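Local coordinates for oxysterol-binding protein homolog 1 (Saccharomyces cerevisiae, PDB 5H28) that transfers sterols and other lipids between membranes through the cytosol, with ankyrin repeats that bring it to the nucleus-vacuole junction by interacting with NVJ1, at residues Leu79-His91 and Thr110-Ala123. Sequence-based numbering, arbitrary orientation.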
# COMPACT_ATOMS: atom_id res chain seq x y z
N LEU A 79 9.95 6.50 -0.73
CA LEU A 79 10.47 5.31 -1.37
C LEU A 79 9.74 5.09 -2.70
O LEU A 79 10.26 4.46 -3.61
CB LEU A 79 10.27 4.11 -0.45
CG LEU A 79 11.30 2.99 -0.50
CD1 LEU A 79 12.69 3.55 -0.23
CD2 LEU A 79 10.94 1.94 0.55
N ASN A 80 8.53 5.63 -2.79
CA ASN A 80 7.69 5.48 -3.97
C ASN A 80 7.54 6.75 -4.80
O ASN A 80 6.56 6.91 -5.53
CB ASN A 80 6.32 4.97 -3.53
CG ASN A 80 6.44 3.78 -2.59
OD1 ASN A 80 6.99 2.75 -2.96
ND2 ASN A 80 5.94 3.94 -1.37
N GLU A 81 8.52 7.65 -4.69
CA GLU A 81 8.53 8.90 -5.44
C GLU A 81 8.41 8.62 -6.94
O GLU A 81 9.10 7.76 -7.46
CB GLU A 81 9.86 9.63 -5.18
CG GLU A 81 10.05 10.94 -5.95
CD GLU A 81 9.38 12.12 -5.28
OE1 GLU A 81 9.26 12.10 -4.03
OE2 GLU A 81 8.99 13.07 -5.99
N ARG A 82 7.53 9.35 -7.62
CA ARG A 82 7.37 9.15 -9.06
C ARG A 82 8.06 10.29 -9.82
O ARG A 82 7.87 11.47 -9.48
CB ARG A 82 5.89 9.11 -9.44
CG ARG A 82 5.12 7.93 -8.86
CD ARG A 82 3.63 7.95 -9.20
NE ARG A 82 3.33 7.47 -10.55
CZ ARG A 82 2.87 8.24 -11.53
NH1 ARG A 82 2.67 9.53 -11.33
NH2 ARG A 82 2.58 7.71 -12.72
N ASP A 83 8.87 9.95 -10.82
CA ASP A 83 9.54 10.97 -11.62
C ASP A 83 8.61 11.44 -12.74
O ASP A 83 7.43 11.10 -12.74
CB ASP A 83 10.88 10.46 -12.18
CG ASP A 83 10.74 9.25 -13.09
OD1 ASP A 83 9.66 9.03 -13.68
OD2 ASP A 83 11.74 8.51 -13.23
N SER A 84 9.14 12.21 -13.69
CA SER A 84 8.30 12.72 -14.77
C SER A 84 7.70 11.65 -15.68
O SER A 84 6.77 11.93 -16.43
CB SER A 84 9.08 13.74 -15.61
OG SER A 84 10.19 13.15 -16.25
N ASN A 85 8.23 10.43 -15.62
CA ASN A 85 7.70 9.32 -16.42
C ASN A 85 6.76 8.49 -15.56
O ASN A 85 6.18 7.50 -16.03
CB ASN A 85 8.83 8.41 -16.93
CG ASN A 85 9.45 8.91 -18.21
OD1 ASN A 85 8.77 9.47 -19.06
ND2 ASN A 85 10.75 8.69 -18.36
N GLY A 86 6.62 8.87 -14.30
CA GLY A 86 5.77 8.14 -13.39
C GLY A 86 6.52 6.97 -12.78
O GLY A 86 5.94 6.16 -12.06
N ASN A 87 7.82 6.87 -13.07
CA ASN A 87 8.63 5.78 -12.54
C ASN A 87 9.09 6.01 -11.11
O ASN A 87 9.44 7.12 -10.73
CB ASN A 87 9.88 5.55 -13.40
CG ASN A 87 9.57 4.92 -14.73
OD1 ASN A 87 8.75 4.01 -14.82
ND2 ASN A 87 10.23 5.39 -15.79
N THR A 88 9.10 4.93 -10.35
CA THR A 88 9.54 4.94 -8.96
C THR A 88 10.95 4.35 -8.96
O THR A 88 11.41 3.85 -9.99
CB THR A 88 8.69 4.02 -8.08
OG1 THR A 88 8.84 2.67 -8.54
CG2 THR A 88 7.23 4.42 -8.15
N PRO A 89 11.66 4.42 -7.82
CA PRO A 89 13.00 3.85 -7.78
C PRO A 89 12.96 2.36 -8.12
O PRO A 89 13.89 1.83 -8.73
CB PRO A 89 13.43 4.12 -6.34
CG PRO A 89 12.79 5.46 -6.08
CD PRO A 89 11.40 5.25 -6.64
N LEU A 90 11.88 1.69 -7.72
CA LEU A 90 11.72 0.26 -7.99
C LEU A 90 11.62 0.02 -9.50
O LEU A 90 12.15 -0.97 -10.01
CB LEU A 90 10.49 -0.28 -7.28
CG LEU A 90 10.25 -1.79 -7.36
CD1 LEU A 90 11.38 -2.55 -6.66
CD2 LEU A 90 8.91 -2.13 -6.72
N HIS A 91 10.92 0.90 -10.22
CA HIS A 91 10.81 0.76 -11.67
C HIS A 91 12.19 0.85 -12.30
O HIS A 91 12.54 0.07 -13.19
CB HIS A 91 9.97 1.88 -12.29
CG HIS A 91 8.49 1.71 -12.15
ND1 HIS A 91 7.80 2.14 -11.04
CD2 HIS A 91 7.56 1.22 -13.01
CE1 HIS A 91 6.50 1.93 -11.22
NE2 HIS A 91 6.33 1.38 -12.41
N THR A 110 7.54 0.69 3.87
CA THR A 110 6.70 1.61 3.11
C THR A 110 6.67 1.43 1.60
O THR A 110 6.11 2.25 0.89
CB THR A 110 7.10 3.08 3.37
OG1 THR A 110 8.43 3.30 2.88
CG2 THR A 110 7.06 3.38 4.86
N ILE A 111 7.26 0.35 1.10
CA ILE A 111 7.29 0.14 -0.34
C ILE A 111 5.89 -0.11 -0.92
O ILE A 111 5.03 -0.71 -0.27
CB ILE A 111 8.20 -1.07 -0.72
CG1 ILE A 111 8.54 -1.03 -2.21
CG2 ILE A 111 7.51 -2.39 -0.38
CD1 ILE A 111 9.45 0.13 -2.61
N ASN A 112 5.66 0.39 -2.12
CA ASN A 112 4.40 0.15 -2.82
C ASN A 112 4.79 -0.30 -4.22
O ASN A 112 5.05 0.53 -5.09
CB ASN A 112 3.53 1.41 -2.92
CG ASN A 112 2.22 1.13 -3.63
OD1 ASN A 112 1.97 0.01 -4.08
ND2 ASN A 112 1.37 2.15 -3.74
N ASP A 113 4.85 -1.61 -4.43
CA ASP A 113 5.24 -2.16 -5.72
C ASP A 113 4.12 -2.17 -6.75
O ASP A 113 4.27 -2.73 -7.83
CB ASP A 113 5.81 -3.58 -5.53
CG ASP A 113 4.82 -4.55 -4.90
OD1 ASP A 113 3.86 -4.09 -4.26
OD2 ASP A 113 5.03 -5.78 -5.03
N CYS A 114 2.99 -1.53 -6.43
CA CYS A 114 1.86 -1.50 -7.36
C CYS A 114 1.72 -0.18 -8.10
O CYS A 114 0.80 -0.00 -8.89
CB CYS A 114 0.56 -1.79 -6.62
SG CYS A 114 0.43 -3.49 -6.05
N VAL A 115 2.63 0.76 -7.86
CA VAL A 115 2.58 2.05 -8.53
C VAL A 115 2.72 1.87 -10.05
O VAL A 115 3.57 1.11 -10.52
CB VAL A 115 3.69 2.99 -8.02
CG1 VAL A 115 3.66 4.30 -8.78
CG2 VAL A 115 3.51 3.25 -6.53
N LEU A 116 1.89 2.57 -10.81
CA LEU A 116 1.94 2.49 -12.27
C LEU A 116 2.62 3.74 -12.81
O LEU A 116 2.39 4.84 -12.30
CB LEU A 116 0.52 2.40 -12.85
CG LEU A 116 -0.36 1.26 -12.34
CD1 LEU A 116 -1.77 1.40 -12.91
CD2 LEU A 116 0.26 -0.06 -12.73
N ASN A 117 3.47 3.58 -13.81
CA ASN A 117 4.12 4.75 -14.40
C ASN A 117 3.18 5.30 -15.48
O ASN A 117 2.06 4.82 -15.62
CB ASN A 117 5.52 4.41 -14.97
CG ASN A 117 5.48 3.38 -16.09
OD1 ASN A 117 4.43 3.08 -16.65
ND2 ASN A 117 6.65 2.85 -16.44
N ASN A 118 3.62 6.32 -16.22
CA ASN A 118 2.77 6.93 -17.24
C ASN A 118 2.33 5.97 -18.34
O ASN A 118 1.29 6.19 -18.98
CB ASN A 118 3.45 8.15 -17.86
CG ASN A 118 3.57 9.31 -16.88
OD1 ASN A 118 3.98 10.41 -17.25
ND2 ASN A 118 3.20 9.07 -15.63
N SER A 119 3.11 4.92 -18.57
CA SER A 119 2.78 3.92 -19.58
C SER A 119 1.90 2.82 -18.99
O SER A 119 1.65 1.80 -19.64
CB SER A 119 4.05 3.30 -20.17
OG SER A 119 4.67 4.19 -21.10
N HIS A 120 1.44 3.04 -17.77
CA HIS A 120 0.56 2.11 -17.05
C HIS A 120 1.24 0.80 -16.67
O HIS A 120 0.60 -0.25 -16.58
CB HIS A 120 -0.70 1.84 -17.89
CG HIS A 120 -1.36 3.09 -18.39
ND1 HIS A 120 -1.32 3.48 -19.72
CD2 HIS A 120 -2.03 4.07 -17.73
CE1 HIS A 120 -1.95 4.64 -19.85
NE2 HIS A 120 -2.38 5.01 -18.66
N LEU A 121 2.55 0.87 -16.43
CA LEU A 121 3.31 -0.32 -16.07
C LEU A 121 3.76 -0.35 -14.62
O LEU A 121 4.10 0.68 -14.04
CB LEU A 121 4.56 -0.42 -16.96
CG LEU A 121 4.33 -0.58 -18.46
CD1 LEU A 121 5.64 -0.38 -19.21
CD2 LEU A 121 3.75 -1.96 -18.73
N GLN A 122 3.76 -1.56 -14.05
CA GLN A 122 4.24 -1.75 -12.69
C GLN A 122 5.72 -2.06 -12.84
O GLN A 122 6.17 -2.44 -13.92
CB GLN A 122 3.54 -2.94 -12.02
CG GLN A 122 2.15 -2.62 -11.50
CD GLN A 122 1.51 -3.80 -10.80
OE1 GLN A 122 2.19 -4.57 -10.11
NE2 GLN A 122 0.20 -3.94 -10.95
N ALA A 123 6.48 -1.90 -11.76
CA ALA A 123 7.91 -2.16 -11.80
C ALA A 123 8.26 -3.55 -12.32
O ALA A 123 9.20 -3.70 -13.10
CB ALA A 123 8.52 -1.95 -10.41
O HOH W 1 8.37 5.90 1.81
O HOH W 2 7.72 2.03 -5.41
O HOH W 3 6.30 5.83 -18.25
O HOH W 4 6.88 0.63 -7.62
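N80 reads the backbone of the segment 110-123 with both ends of its amide. Its CB lies loosely against V115 CG2 (4.5 Å); CG, anti to its own carbonyl carbon (chi1 -48°), is carried over beside N112. There N80 OD1 accepts from N112 N at 2.8 Å, the donor standing above the carbonyl plane, while a water bridges N80 OD1 to N112 O. N80 ND2 gives a straighter bond to T110 O (2.8 Å), which lies in the amide plane. Asparagine suits the place because it is short and both donates and accepts; a leucine here would probably leave T110 O and N112 N without their mates and let the 110-112 backbone drift.

H91 makes the deeper link. H91 NE2 donates to L121 O (2.8 Å) in the plane of the ring, and N117 N reaches the same oxygen from the other side of the carbonyl plane, so two bonds grip that oxygen. ND1 is held by T88 OG1, which also caps the helix by accepting from H91 N, and this fixes the ring's rotation. The methyl of A123 sits over the ring face, a CH-pi contact with A123 CB 4.1 Å from the H91 centroid, and touches L90 CG at 3.5 Å; alanine's small side chain suits the space between L90 and the imidazole.

Around the type I turns D83-G86 and N117-H120, N117 ND2 bonds N87 OD1 (2.9 Å), R82 NH2 meets L116 O on a lone pair (2.9 Å), and N118 N donates to N85 O. N117 CA makes a CA-H...O contact with G86 O; a side chain at G86 would clash with N117 CA and, at this positive phi, with N85 O.

T88-P89-L90-H91 is the TPLH signature of ankyrin repeats: threonine caps the helix, leucine fills the core, and histidine ties successive loops together, here in the domain that targets Osh1 through NVJ1.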